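Local atomic coordinates of transglutaminase-like enzymes, putative cysteine protease (Cytophaga hutchinsonii, PDB entry 3ISR), a protein that is probably a cysteine hydrolase or acyl-transfer enzyme of the transglutaminase-like superfamily, although its natural substrate is not known. Residues Thr150-Asn155 / Asp172-Arg177; Ser144-Ile149 / Phe218-Gly223; Val157-Gly162 / Asp230-Val235; Asp213-Phe218 / Asn238-Ile243. All blocks are in the same frame, centred on the assembly; numbering follows the deposited sequence.

Interaction 1: residues Thr150-Asn155 / Asp172-Arg177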
loop_
_atom_site.group_PDB
_atom_site.type_symbol
_atom_site.label_atom_id
_atom_site.label_comp_id
_atom_site.label_asym_id
_atom_site.label_seq_id
_atom_site.Cartn_x
_atom_site.Cartn_y
_atom_site.Cartn_z
ATOM N N THR B 150 -15.039 -10.006 -16.329
ATOM C CA THR B 150 -14.035 -10.779 -17.042
ATOM C C THR B 150 -13.593 -10.015 -18.280
ATOM O O THR B 150 -12.392 -9.940 -18.585
ATOM C CB THR B 150 -14.614 -12.174 -17.400
ATOM O OG1 THR B 150 -14.958 -12.852 -16.181
ATOM C CG2 THR B 150 -13.604 -13.009 -18.145
ATOM N N ASP B 151 -14.557 -9.432 -18.985
ATOM C CA ASP B 151 -14.244 -8.661 -20.182
ATOM C C ASP B 151 -13.521 -7.350 -19.824
ATOM O O ASP B 151 -12.562 -6.960 -20.506
ATOM C CB ASP B 151 -15.506 -8.402 -21.024
ATOM C CG ASP B 151 -16.048 -9.680 -21.696
ATOM O OD1 ASP B 151 -15.314 -10.709 -21.761
ATOM O OD2 ASP B 151 -17.218 -9.654 -22.168
ATOM N N TRP B 152 -13.959 -6.679 -18.758
ATOM C CA TRP B 152 -13.265 -5.466 -18.318
ATOM C C TRP B 152 -11.778 -5.764 -18.036
ATOM O O TRP B 152 -10.911 -5.036 -18.482
ATOM C CB TRP B 152 -13.936 -4.827 -17.089
ATOM C CG TRP B 152 -13.311 -3.508 -16.739
ATOM C CD1 TRP B 152 -13.687 -2.276 -17.183
ATOM C CD2 TRP B 152 -12.152 -3.304 -15.909
ATOM N NE1 TRP B 152 -12.849 -1.312 -16.665
ATOM C CE2 TRP B 152 -11.891 -1.920 -15.892
ATOM C CE3 TRP B 152 -11.314 -4.164 -15.184
ATOM C CZ2 TRP B 152 -10.830 -1.364 -15.158
ATOM C CZ3 TRP B 152 -10.249 -3.614 -14.459
ATOM C CH2 TRP B 152 -10.015 -2.225 -14.462
ATOM N N ILE B 153 -11.494 -6.852 -17.322
ATOM C CA ILE B 153 -10.112 -7.204 -16.996
ATOM C C ILE B 153 -9.311 -7.458 -18.277
ATOM O O ILE B 153 -8.197 -6.961 -18.432
ATOM C CB ILE B 153 -10.046 -8.423 -16.051
ATOM C CG1 ILE B 153 -10.678 -8.059 -14.701
ATOM C CG2 ILE B 153 -8.593 -8.896 -15.864
ATOM C CD1 ILE B 153 -10.946 -9.265 -13.778
ATOM N N TYR B 154 -9.887 -8.220 -19.197
ATOM C CA TYR B 154 -9.173 -8.510 -20.446
ATOM C C TYR B 154 -8.810 -7.220 -21.190
ATOM O O TYR B 154 -7.688 -7.076 -21.730
ATOM C CB TYR B 154 -9.986 -9.437 -21.365
ATOM C CG TYR B 154 -9.270 -9.622 -22.676
ATOM C CD1 TYR B 154 -8.143 -10.444 -22.767
ATOM C CD2 TYR B 154 -9.671 -8.922 -23.805
ATOM C CE1 TYR B 154 -7.441 -10.574 -23.953
ATOM C CE2 TYR B 154 -8.977 -9.057 -25.015
ATOM C CZ TYR B 154 -7.867 -9.885 -25.073
ATOM O OH TYR B 154 -7.179 -10.026 -26.256
ATOM N N ASN B 155 -9.768 -6.293 -21.212
ATOM C CA ASN B 155 -9.624 -5.047 -21.949
ATOM C C ASN B 155 -8.807 -3.963 -21.247
ATOM O O ASN B 155 -8.363 -3.017 -21.888
ATOM C CB ASN B 155 -11.008 -4.507 -22.342
ATOM C CG ASN B 155 -11.690 -5.362 -23.398
ATOM O OD1 ASN B 155 -12.871 -5.680 -23.284
ATOM N ND2 ASN B 155 -10.950 -5.730 -24.431
ATOM N N ASP B 172 -3.311 -4.599 -5.951
ATOM C CA ASP B 172 -2.205 -4.060 -6.740
ATOM C C ASP B 172 -2.573 -4.003 -8.215
ATOM O O ASP B 172 -2.374 -2.977 -8.873
ATOM C CB ASP B 172 -0.946 -4.893 -6.560
ATOM C CG ASP B 172 -0.546 -5.019 -5.117
ATOM O OD1 ASP B 172 -0.592 -3.997 -4.400
ATOM O OD2 ASP B 172 -0.182 -6.140 -4.703
ATOM N N THR B 173 -3.130 -5.095 -8.731
ATOM C CA THR B 173 -3.369 -5.217 -10.171
ATOM C C THR B 173 -4.380 -4.179 -10.647
ATOM O O THR B 173 -4.300 -3.706 -11.780
ATOM C CB THR B 173 -3.819 -6.664 -10.538
ATOM O OG1 THR B 173 -2.813 -7.573 -10.086
ATOM C CG2 THR B 173 -3.973 -6.837 -12.057
ATOM N N ILE B 174 -5.314 -3.798 -9.775
ATOM C CA ILE B 174 -6.355 -2.863 -10.165
ATOM C C ILE B 174 -5.754 -1.487 -10.568
ATOM O O ILE B 174 -6.347 -0.759 -11.361
ATOM C CB ILE B 174 -7.520 -2.783 -9.102
ATOM C CG1 ILE B 174 -8.808 -2.171 -9.675
ATOM C CG2 ILE B 174 -7.112 -1.999 -7.874
ATOM C CD1 ILE B 174 -9.379 -2.866 -10.904
ATOM N N THR B 175 -4.584 -1.138 -10.021
ATOM C CA THR B 175 -3.890 0.097 -10.403
ATOM C C THR B 175 -2.697 -0.170 -11.303
ATOM O O THR B 175 -2.387 0.659 -12.155
ATOM C CB THR B 175 -3.383 0.911 -9.179
ATOM O OG1 THR B 175 -2.577 0.063 -8.348
ATOM C CG2 THR B 175 -4.560 1.435 -8.372
ATOM N N GLU B 176 -2.035 -1.317 -11.118
ATOM C CA GLU B 176 -0.827 -1.642 -11.907
ATOM C C GLU B 176 -1.201 -1.933 -13.358
ATOM O O GLU B 176 -0.465 -1.562 -14.278
ATOM C CB GLU B 176 -0.059 -2.846 -11.302
ATOM C CG GLU B 176 0.877 -2.451 -10.168
ATOM C CD GLU B 176 1.409 -3.635 -9.317
ATOM O OE1 GLU B 176 1.429 -4.824 -9.771
ATOM O OE2 GLU B 176 1.826 -3.335 -8.179
ATOM N N ARG B 177 -2.333 -2.611 -13.544
ATOM C CA ARG B 177 -2.892 -2.933 -14.878
ATOM C C ARG B 177 -1.976 -3.801 -15.735
ATOM O O ARG B 177 -1.997 -3.709 -16.969
ATOM C CB ARG B 177 -3.255 -1.661 -15.649
ATOM C CG ARG B 177 -4.248 -0.727 -14.928
ATOM C CD ARG B 177 -5.557 -1.435 -14.579
ATOM N NE ARG B 177 -6.597 -0.476 -14.179
ATOM C CZ ARG B 177 -7.283 0.273 -15.045
ATOM N NH1 ARG B 177 -7.072 0.154 -16.348
ATOM N NH2 ARG B 177 -8.193 1.139 -14.613
#

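Interaction 2: residues Ser144-Ile149 / Phe218-Gly223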
loop_
_atom_site.group_PDB
_atom_site.type_symbol
_atom_site.label_atom_id
_atom_site.label_comp_id
_atom_site.label_asym_id
_atom_site.label_seq_id
_atom_site.Cartn_x
_atom_site.Cartn_y
_atom_site.Cartn_z
ATOM N N SER B 144 -24.201 -12.097 -16.377
ATOM C CA SER B 144 -23.743 -10.954 -17.168
ATOM C C SER B 144 -22.796 -10.055 -16.378
ATOM O O SER B 144 -21.834 -9.502 -16.929
ATOM C CB SER B 144 -24.928 -10.164 -17.711
ATOM O OG SER B 144 -25.600 -10.945 -18.680
ATOM N N LYS B 145 -23.049 -9.929 -15.084
ATOM C CA LYS B 145 -22.151 -9.177 -14.248
ATOM C C LYS B 145 -20.738 -9.783 -14.215
ATOM O O LYS B 145 -19.755 -9.067 -14.382
ATOM C CB LYS B 145 -22.720 -9.085 -12.843
ATOM C CG LYS B 145 -22.161 -7.938 -12.078
ATOM C CD LYS B 145 -23.288 -7.069 -11.590
ATOM C CE LYS B 145 -23.869 -7.591 -10.327
ATOM N NZ LYS B 145 -25.140 -6.866 -10.091
ATOM N N VAL B 146 -20.635 -11.096 -14.022
ATOM C CA VAL B 146 -19.310 -11.742 -13.975
ATOM C C VAL B 146 -18.620 -11.704 -15.335
ATOM O O VAL B 146 -17.401 -11.507 -15.442
ATOM C CB VAL B 146 -19.364 -13.188 -13.435
ATOM C CG1 VAL B 146 -17.938 -13.777 -13.305
ATOM C CG2 VAL B 146 -20.044 -13.221 -12.069
ATOM N N LEU B 147 -19.408 -11.860 -16.387
ATOM C CA LEU B 147 -18.846 -11.796 -17.706
ATOM C C LEU B 147 -18.317 -10.390 -17.997
ATOM O O LEU B 147 -17.243 -10.251 -18.596
ATOM C CB LEU B 147 -19.883 -12.230 -18.751
ATOM C CG LEU B 147 -19.331 -12.356 -20.163
ATOM C CD1 LEU B 147 -18.276 -13.456 -20.234
ATOM C CD2 LEU B 147 -20.490 -12.609 -21.163
ATOM N N ALA B 148 -19.040 -9.361 -17.551
ATOM C CA ALA B 148 -18.572 -7.986 -17.720
ATOM C C ALA B 148 -17.279 -7.722 -16.944
ATOM O O ALA B 148 -16.415 -6.949 -17.401
ATOM C CB ALA B 148 -19.636 -6.990 -17.300
ATOM N N ILE B 149 -17.171 -8.336 -15.765
ATOM C CA ILE B 149 -15.954 -8.238 -14.965
ATOM C C ILE B 149 -14.794 -8.827 -15.762
ATOM O O ILE B 149 -13.730 -8.204 -15.893
ATOM C CB ILE B 149 -16.108 -8.960 -13.595
ATOM C CG1 ILE B 149 -16.976 -8.106 -12.665
ATOM C CG2 ILE B 149 -14.707 -9.238 -12.931
ATOM C CD1 ILE B 149 -17.431 -8.833 -11.406
ATOM N N PHE B 218 -10.665 -18.444 -12.654
ATOM C CA PHE B 218 -11.570 -18.412 -11.514
ATOM C C PHE B 218 -12.949 -18.959 -11.846
ATOM O O PHE B 218 -13.300 -19.104 -13.029
ATOM C CB PHE B 218 -11.636 -16.999 -10.900
ATOM C CG PHE B 218 -12.433 -15.992 -11.700
ATOM C CD1 PHE B 218 -13.754 -15.700 -11.360
ATOM C CD2 PHE B 218 -11.846 -15.284 -12.742
ATOM C CE1 PHE B 218 -14.487 -14.749 -12.102
ATOM C CE2 PHE B 218 -12.553 -14.361 -13.472
ATOM C CZ PHE B 218 -13.862 -14.071 -13.150
ATOM N N GLU B 219 -13.717 -19.274 -10.803
ATOM C CA GLU B 219 -15.076 -19.755 -10.968
ATOM C C GLU B 219 -15.964 -18.938 -10.064
ATOM O O GLU B 219 -15.547 -18.555 -8.981
ATOM C CB GLU B 219 -15.179 -21.239 -10.608
ATOM C CG GLU B 219 -14.361 -22.168 -11.544
ATOM C CD GLU B 219 -14.339 -23.608 -11.048
ATOM O OE1 GLU B 219 -14.057 -23.818 -9.849
ATOM O OE2 GLU B 219 -14.598 -24.540 -11.848
ATOM N N ALA B 220 -17.146 -18.593 -10.555
ATOM C CA ALA B 220 -18.126 -17.866 -9.761
ATOM C C ALA B 220 -19.315 -18.773 -9.533
ATOM O O ALA B 220 -19.692 -19.541 -10.423
ATOM C CB ALA B 220 -18.572 -16.593 -10.480
ATOM N N TYR B 221 -19.947 -18.651 -8.370
ATOM C CA TYR B 221 -21.077 -19.517 -8.068
ATOM C C TYR B 221 -22.342 -18.807 -8.473
ATOM O O TYR B 221 -22.747 -17.829 -7.831
ATOM C CB TYR B 221 -21.101 -19.862 -6.586
ATOM C CG TYR B 221 -22.060 -20.960 -6.213
ATOM C CD1 TYR B 221 -21.717 -22.309 -6.405
ATOM C CD2 TYR B 221 -23.292 -20.664 -5.637
ATOM C CE1 TYR B 221 -22.593 -23.343 -6.040
ATOM C CE2 TYR B 221 -24.173 -21.701 -5.255
ATOM C CZ TYR B 221 -23.805 -23.026 -5.457
ATOM O OH TYR B 221 -24.662 -24.045 -5.085
ATOM N N ILE B 222 -22.952 -19.293 -9.550
ATOM C CA ILE B 222 -24.074 -18.620 -10.184
ATOM C C ILE B 222 -25.176 -19.634 -10.421
ATOM O O ILE B 222 -24.971 -20.636 -11.122
ATOM C CB ILE B 222 -23.697 -18.018 -11.572
ATOM C CG1 ILE B 222 -22.474 -17.092 -11.468
ATOM C CG2 ILE B 222 -24.904 -17.276 -12.163
ATOM C CD1 ILE B 222 -21.870 -16.716 -12.818
ATOM N N GLY B 223 -26.336 -19.373 -9.830
ATOM C CA GLY B 223 -27.497 -20.250 -10.005
ATOM C C GLY B 223 -27.223 -21.671 -9.563
ATOM O O GLY B 223 -27.729 -22.617 -10.164
#

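Interaction 3: residues Val157-Gly162 / Asp230-Val235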
loop_
_atom_site.group_PDB
_atom_site.type_symbol
_atom_site.label_atom_id
_atom_site.label_comp_id
_atom_site.label_asym_id
_atom_site.label_seq_id
_atom_site.Cartn_x
_atom_site.Cartn_y
_atom_site.Cartn_z
ATOM N N VAL B 157 -6.327 -4.629 -18.476
ATOM C CA VAL B 157 -5.135 -5.128 -17.801
ATOM C C VAL B 157 -4.295 -5.829 -18.865
ATOM O O VAL B 157 -4.782 -6.721 -19.576
ATOM C CB VAL B 157 -5.486 -6.144 -16.659
ATOM C CG1 VAL B 157 -4.207 -6.682 -15.996
ATOM C CG2 VAL B 157 -6.409 -5.499 -15.591
ATOM N N GLU B 158 -3.037 -5.425 -18.979
ATOM C CA GLU B 158 -2.135 -5.994 -19.983
ATOM C C GLU B 158 -1.558 -7.302 -19.503
ATOM O O GLU B 158 -1.163 -7.410 -18.348
ATOM C CB GLU B 158 -0.983 -5.040 -20.249
ATOM C CG GLU B 158 -1.460 -3.658 -20.601
ATOM C CD GLU B 158 -0.436 -2.860 -21.367
ATOM O OE1 GLU B 158 0.703 -3.343 -21.567
ATOM O OE2 GLU B 158 -0.784 -1.736 -21.771
ATOM N N TYR B 159 -1.470 -8.288 -20.390
ATOM C CA TYR B 159 -0.811 -9.517 -20.017
ATOM C C TYR B 159 0.700 -9.358 -20.248
ATOM O O TYR B 159 1.147 -9.233 -21.383
ATOM C CB TYR B 159 -1.372 -10.720 -20.784
ATOM C CG TYR B 159 -0.781 -12.031 -20.295
ATOM C CD1 TYR B 159 -1.493 -12.874 -19.447
ATOM C CD2 TYR B 159 0.508 -12.410 -20.677
ATOM C CE1 TYR B 159 -0.931 -14.067 -18.981
ATOM C CE2 TYR B 159 1.073 -13.586 -20.233
ATOM C CZ TYR B 159 0.354 -14.413 -19.389
ATOM O OH TYR B 159 0.954 -15.581 -18.975
ATOM N N ILE B 160 1.481 -9.335 -19.167
ATOM C CA ILE B 160 2.928 -9.127 -19.289
ATOM C C ILE B 160 3.708 -10.069 -18.388
ATOM O O ILE B 160 3.658 -9.930 -17.181
ATOM C CB ILE B 160 3.378 -7.658 -18.964
ATOM C CG1 ILE B 160 2.498 -6.606 -19.648
ATOM C CG2 ILE B 160 4.863 -7.456 -19.333
ATOM C CD1 ILE B 160 2.958 -5.138 -19.409
ATOM N N SER B 161 4.442 -11.009 -18.986
ATOM C CA SER B 161 5.355 -11.900 -18.252
ATOM C C SER B 161 6.343 -11.114 -17.401
ATOM O O SER B 161 6.907 -10.122 -17.857
ATOM C CB SER B 161 6.145 -12.783 -19.235
ATOM O OG SER B 161 5.262 -13.609 -19.968
ATOM N N GLY B 162 6.537 -11.556 -16.159
ATOM C CA GLY B 162 7.546 -10.974 -15.277
ATOM C C GLY B 162 7.216 -9.628 -14.653
ATOM O O GLY B 162 8.073 -9.020 -14.015
ATOM N N ASP B 230 -12.209 -16.865 -17.492
ATOM C CA ASP B 230 -10.770 -16.657 -17.637
ATOM C C ASP B 230 -10.543 -15.360 -18.375
ATOM O O ASP B 230 -10.646 -15.316 -19.593
ATOM C CB ASP B 230 -10.122 -17.835 -18.390
ATOM C CG ASP B 230 -8.642 -17.632 -18.660
ATOM O OD1 ASP B 230 -8.033 -16.669 -18.161
ATOM O OD2 ASP B 230 -8.064 -18.446 -19.415
ATOM N N ALA B 231 -10.225 -14.309 -17.627
ATOM C CA ALA B 231 -10.047 -12.987 -18.196
ATOM C C ALA B 231 -8.812 -12.845 -19.070
ATOM O O ALA B 231 -8.696 -11.839 -19.772
ATOM C CB ALA B 231 -10.059 -11.909 -17.100
ATOM N N THR B 232 -7.902 -13.823 -19.063
ATOM C CA THR B 232 -6.745 -13.741 -19.984
ATOM C C THR B 232 -7.147 -14.038 -21.422
ATOM O O THR B 232 -6.460 -13.629 -22.356
ATOM C CB THR B 232 -5.574 -14.709 -19.631
ATOM O OG1 THR B 232 -5.982 -16.068 -19.851
ATOM C CG2 THR B 232 -5.097 -14.510 -18.183
ATOM N N ARG B 233 -8.241 -14.780 -21.578
ATOM C CA ARG B 233 -8.685 -15.333 -22.865
ATOM C C ARG B 233 -7.631 -16.181 -23.582
ATOM O O ARG B 233 -7.663 -16.295 -24.806
ATOM C CB ARG B 233 -9.169 -14.227 -23.804
ATOM C CG ARG B 233 -10.418 -13.540 -23.327
ATOM C CD ARG B 233 -10.835 -12.481 -24.330
ATOM N NE ARG B 233 -11.977 -11.720 -23.843
ATOM C CZ ARG B 233 -12.523 -10.691 -24.479
ATOM N NH1 ARG B 233 -13.557 -10.062 -23.933
ATOM N NH2 ARG B 233 -12.037 -10.286 -25.652
ATOM N N LEU B 234 -6.695 -16.766 -22.839
ATOM C CA LEU B 234 -5.616 -17.512 -23.484
ATOM C C LEU B 234 -5.979 -18.931 -23.919
ATOM O O LEU B 234 -5.344 -19.465 -24.822
ATOM C CB LEU B 234 -4.378 -17.565 -22.593
ATOM C CG LEU B 234 -3.553 -16.278 -22.507
ATOM C CD1 LEU B 234 -2.635 -16.363 -21.320
ATOM C CD2 LEU B 234 -2.747 -16.030 -23.793
ATOM N N VAL B 235 -6.969 -19.543 -23.269
ATOM C CA VAL B 235 -7.230 -20.965 -23.479
ATOM C C VAL B 235 -8.702 -21.281 -23.710
ATOM O O VAL B 235 -9.568 -20.608 -23.149
ATOM C CB VAL B 235 -6.688 -21.823 -22.304
ATOM C CG1 VAL B 235 -5.241 -21.458 -21.989
ATOM C CG2 VAL B 235 -7.531 -21.660 -21.044
#

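Interaction 4: residues Asp213-Phe218 / Asn238-Ile243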
loop_
_atom_site.group_PDB
_atom_site.type_symbol
_atom_site.label_atom_id
_atom_site.label_comp_id
_atom_site.label_asym_id
_atom_site.label_seq_id
_atom_site.Cartn_x
_atom_site.Cartn_y
_atom_site.Cartn_z
ATOM N N ASP B 213 2.271 -23.890 -19.917
ATOM C CA ASP B 213 2.533 -23.525 -18.526
ATOM C C ASP B 213 1.350 -23.990 -17.669
ATOM O O ASP B 213 0.353 -24.445 -18.210
ATOM C CB ASP B 213 2.682 -22.000 -18.410
ATOM C CG ASP B 213 3.422 -21.572 -17.169
ATOM O OD1 ASP B 213 3.655 -22.411 -16.269
ATOM O OD2 ASP B 213 3.774 -20.378 -17.094
ATOM N N PHE B 214 1.474 -23.903 -16.347
ATOM C CA PHE B 214 0.314 -24.089 -15.460
ATOM C C PHE B 214 -0.579 -22.891 -15.685
ATOM O O PHE B 214 -0.099 -21.832 -16.081
ATOM C CB PHE B 214 0.737 -24.138 -13.993
ATOM C CG PHE B 214 1.464 -25.399 -13.608
ATOM C CD1 PHE B 214 0.799 -26.614 -13.564
ATOM C CD2 PHE B 214 2.816 -25.366 -13.283
ATOM C CE1 PHE B 214 1.477 -27.790 -13.200
ATOM C CE2 PHE B 214 3.500 -26.541 -12.915
ATOM C CZ PHE B 214 2.814 -27.750 -12.869
ATOM N N HIS B 215 -1.880 -23.049 -15.476
ATOM C CA HIS B 215 -2.779 -21.965 -15.772
ATOM C C HIS B 215 -3.621 -21.683 -14.551
ATOM O O HIS B 215 -3.869 -22.584 -13.757
ATOM C CB HIS B 215 -3.670 -22.312 -16.966
ATOM C CG HIS B 215 -4.362 -21.124 -17.550
ATOM N ND1 HIS B 215 -3.676 -20.021 -18.005
ATOM C CD2 HIS B 215 -5.672 -20.862 -17.747
ATOM C CE1 HIS B 215 -4.533 -19.130 -18.466
ATOM N NE2 HIS B 215 -5.753 -19.615 -18.318
ATOM N N ALA B 216 -4.033 -20.436 -14.397
ATOM C CA ALA B 216 -4.927 -20.051 -13.301
ATOM C C ALA B 216 -6.085 -19.222 -13.827
ATOM O O ALA B 216 -5.883 -18.339 -14.652
ATOM C CB ALA B 216 -4.138 -19.259 -12.215
ATOM N N CYS B 217 -7.297 -19.508 -13.348
ATOM C CA CYS B 217 -8.437 -18.666 -13.619
ATOM C C CYS B 217 -9.389 -18.715 -12.430
ATOM O O CYS B 217 -8.961 -18.947 -11.293
ATOM C CB CYS B 217 -9.102 -19.020 -14.943
ATOM S SG CYS B 217 -9.492 -20.750 -15.107
ATOM N N PHE B 218 -10.665 -18.444 -12.654
ATOM C CA PHE B 218 -11.570 -18.412 -11.514
ATOM C C PHE B 218 -12.949 -18.959 -11.846
ATOM O O PHE B 218 -13.300 -19.104 -13.029
ATOM C CB PHE B 218 -11.636 -16.999 -10.900
ATOM C CG PHE B 218 -12.433 -15.992 -11.700
ATOM C CD1 PHE B 218 -13.754 -15.700 -11.360
ATOM C CD2 PHE B 218 -11.846 -15.284 -12.742
ATOM C CE1 PHE B 218 -14.487 -14.749 -12.102
ATOM C CE2 PHE B 218 -12.553 -14.361 -13.472
ATOM C CZ PHE B 218 -13.862 -14.071 -13.150
ATOM N N ASN B 238 -12.906 -25.457 -22.274
ATOM C CA ASN B 238 -13.112 -26.894 -22.193
ATOM C C ASN B 238 -11.825 -27.693 -22.327
ATOM O O ASN B 238 -11.863 -28.926 -22.304
ATOM C CB ASN B 238 -14.163 -27.381 -23.219
ATOM C CG ASN B 238 -13.813 -27.024 -24.666
ATOM O OD1 ASN B 238 -13.021 -26.119 -24.941
ATOM N ND2 ASN B 238 -14.456 -27.702 -25.594
ATOM N N GLY B 239 -10.699 -26.999 -22.485
ATOM C CA GLY B 239 -9.388 -27.653 -22.519
ATOM C C GLY B 239 -8.659 -27.736 -21.179
ATOM O O GLY B 239 -7.498 -28.135 -21.134
ATOM N N LEU B 240 -9.346 -27.383 -20.089
ATOM C CA LEU B 240 -8.728 -27.358 -18.756
ATOM C C LEU B 240 -8.826 -28.661 -17.985
ATOM O O LEU B 240 -9.877 -29.299 -17.936
ATOM C CB LEU B 240 -9.331 -26.236 -17.906
ATOM C CG LEU B 240 -9.030 -24.814 -18.370
ATOM C CD1 LEU B 240 -10.023 -23.823 -17.719
ATOM C CD2 LEU B 240 -7.595 -24.418 -18.046
ATOM N N VAL B 241 -7.719 -29.045 -17.369
ATOM C CA VAL B 241 -7.706 -30.178 -16.453
ATOM C C VAL B 241 -7.392 -29.639 -15.070
ATOM O O VAL B 241 -6.332 -29.026 -14.866
ATOM C CB VAL B 241 -6.673 -31.230 -16.892
ATOM C CG1 VAL B 241 -6.588 -32.354 -15.879
ATOM C CG2 VAL B 241 -7.049 -31.771 -18.281
ATOM N N LYS B 242 -8.303 -29.872 -14.125
ATOM C CA LYS B 242 -8.239 -29.232 -12.817
ATOM C C LYS B 242 -7.159 -29.802 -11.925
ATOM O O LYS B 242 -7.064 -31.014 -11.733
ATOM C CB LYS B 242 -9.578 -29.352 -12.079
ATOM C CG LYS B 242 -9.577 -28.622 -10.719
ATOM C CD LYS B 242 -10.847 -28.926 -9.913
ATOM C CE LYS B 242 -12.062 -28.213 -10.489
ATOM N NZ LYS B 242 -13.338 -28.460 -9.725
ATOM N N ILE B 243 -6.383 -28.908 -11.341
ATOM C CA ILE B 243 -5.443 -29.272 -10.301
ATOM C C ILE B 243 -6.032 -28.927 -8.952
ATOM O O ILE B 243 -6.174 -29.808 -8.097
ATOM C CB ILE B 243 -4.094 -28.557 -10.497
ATOM C CG1 ILE B 243 -3.396 -29.143 -11.716
ATOM C CG2 ILE B 243 -3.203 -28.684 -9.240
ATOM C CD1 ILE B 243 -2.315 -28.215 -12.276
#

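Interaction 1: residues Thr150-Asn155 / Asp172-Arg177
Trp152, on helix 142-156, meets Ile174 and Arg177 in a buried contact between the helix flank and the C-terminal end of helix 170-176. The six-membered part of the indole does the touching. Its CH2 stands over the centre of the Arg177 guanidinium, 3.7 Å above that plane, while Arg177 NH2 lies near the indole plane at the ring edge, 3.7 Å from Trp152 CZ2. The two planes are 72° apart, a T-shaped approach of ring edge onto guanidinium face. Ile174 CD1 comes to 3.7 Å from Trp152 CH2 and also touches CZ3. Two carbonyls limit the rotation of the guanidinium: Arg177 NE donates to Ile174 O of its own helix at 2.8 Å, and NH1 bonds Asn156 O at the end of helix 142-156. NH2 forms a salt bridge with Glu135 of the second subunit. Replacing Arg177 with an alanine would probably leave that glutamate without its mate and the indole edge without its cover. This is helix-to-helix packing within the transglutaminase-like domain, beside the subunit interface.

Interaction 2: residues Ser144-Ile149 / Phe218-Gly223
The Phe218 ring offers its edge, not a face, to Val146: methyl CG1 lies near the ring plane, 3.8 Å from Phe218 CE1, and also touches CZ. Elsewhere the ring packs on Ile189 and Cys192 of helix 181-194. Val146 serves three strand residues with two methyls. With CG1 anti to the backbone N (chi1 -176°), that branch reaches the phenyl edge, and CG2 is turned to the other end of the row, 4.0 Å from Ile222 CD1. The Ala220 methyl sits between, with its CB 4.0 Å from Val146 CG2 and equally close to CG1. An alanine in place of Val146 would probably open a gap facing Phe218, Ala220 and Ile222, since both touching methyls would be gone. The contact is wholly apolar and buried. Helix 144-149 runs nearly antiparallel to strand 218-222, at 162°, with the axes 10.3 Å apart at closest approach. Phe229 of the adjoining strand 225-229 and Cys192 of helix 181-194 also touch Val146, which thus fills the seam where helix 142-156 and helix 181-194 cover the sheet.

Interaction 3: residues Val157-Gly162 / Asp230-Val235
Tyr159 and Leu234 cross at about a right angle, the leucine methyl CD1 resting obliquely against the phenol ring 3.7 Å from Tyr159 CE1. Thr232 meets the same ring differently. Its methyl CG2 lies near the ring plane, at the edge, 4.2 Å from Tyr159 CD1. The phenol ring is carried across from strand 158-159 because its CG is anti to the backbone N (chi1 -174°). On the other side the threonine is fixed in rotation: chi1 of 68° places OG1 between the backbone N and the carbonyl carbon, where it donates to Asp230 OD1 at 2.7 Å and accepts from Leu234 N at 3.2 Å, leaving CG2 to face the tyrosine. Thr232 N also donates to Asp230 OD1, at 3.0 Å, and both donors come from the same face of the carboxylate. An Asx turn at Asp230 and an ST turn from Thr232 to Leu234 overlap a type I beta turn (Asp230 to Arg233) and shape the loop after strand 225-229, which in transglutaminase-like enzymes probably supplies the aspartate of the Cys-His-Asp triad.

Interaction 4: residues Asp213-Phe218 / Asn238-Ile243
His215 and Cys217 meet Leu240 across the four-stranded antiparallel sheet of the transglutaminase-like, papain-related fold, and Phe214 meets Ile243 further along. Strands 215-222 and 240-246 flank the same central strand, 199-206, and exchange no hydrogen bond in this contact; their side chains reach each other over it. The touching parts run 104° apart, consistent with a strongly twisted sheet. Leu240 divides its two methyls: CD2 comes obliquely to His215 CD2 at 4.1 Å, and CD1 packs on Cys217 SG. The sulfur is held between the backbone N and the carbonyl carbon of its own residue (chi1 52°), from where it meets Leu240 CD1 at 4.1 Å. All five residues are buried, and each contact across the pair is made by carbon or sulfur.

The polar end of His215 looks elsewhere: NE2 bonds Asp230 OD2, and the side chain also touches Cys181, at the head of helix 181-194. This grouping is consistent with the Cys-His-Asp catalytic triad of the superfamily, so that Leu240 probably packs against CD2 of the triad histidine. The Phe214 ring meets Tyr205 of the central strand, with planes at about 60°, and Ile243 touches Tyr205 too. Across the contact, Ile243 crosses Phe214 at about a right angle, its CD1 lying oblique to the ring, 3.7 Å from Phe214 CD1 and 3.9 Å from Phe214 CE1.

How the interactions relate
Interactions 3 and 4, with centres 13 Å apart, join at the probable catalytic site, where Asp230 OD2 of one lies 2.8 Å from His215 NE2 of the other. Interactions 2 and 4 share Phe218 and strand 215-222, so the same strand packs under helix 142-156 at one end and carries the probable triad histidine near the other. That helix also links interactions 1 and 2, and Thr150 OG1 approaches Phe218 CZ at 3.4 Å. Interactions 1 and 3, 10 Å apart between centres, are tied by a salt bridge from Asp151 OD1 to Arg233 NH1 (2.9 Å) and by a probable backbone bond from Glu158 N to Arg177 O (2.8 Å). Both also touch the second subunit.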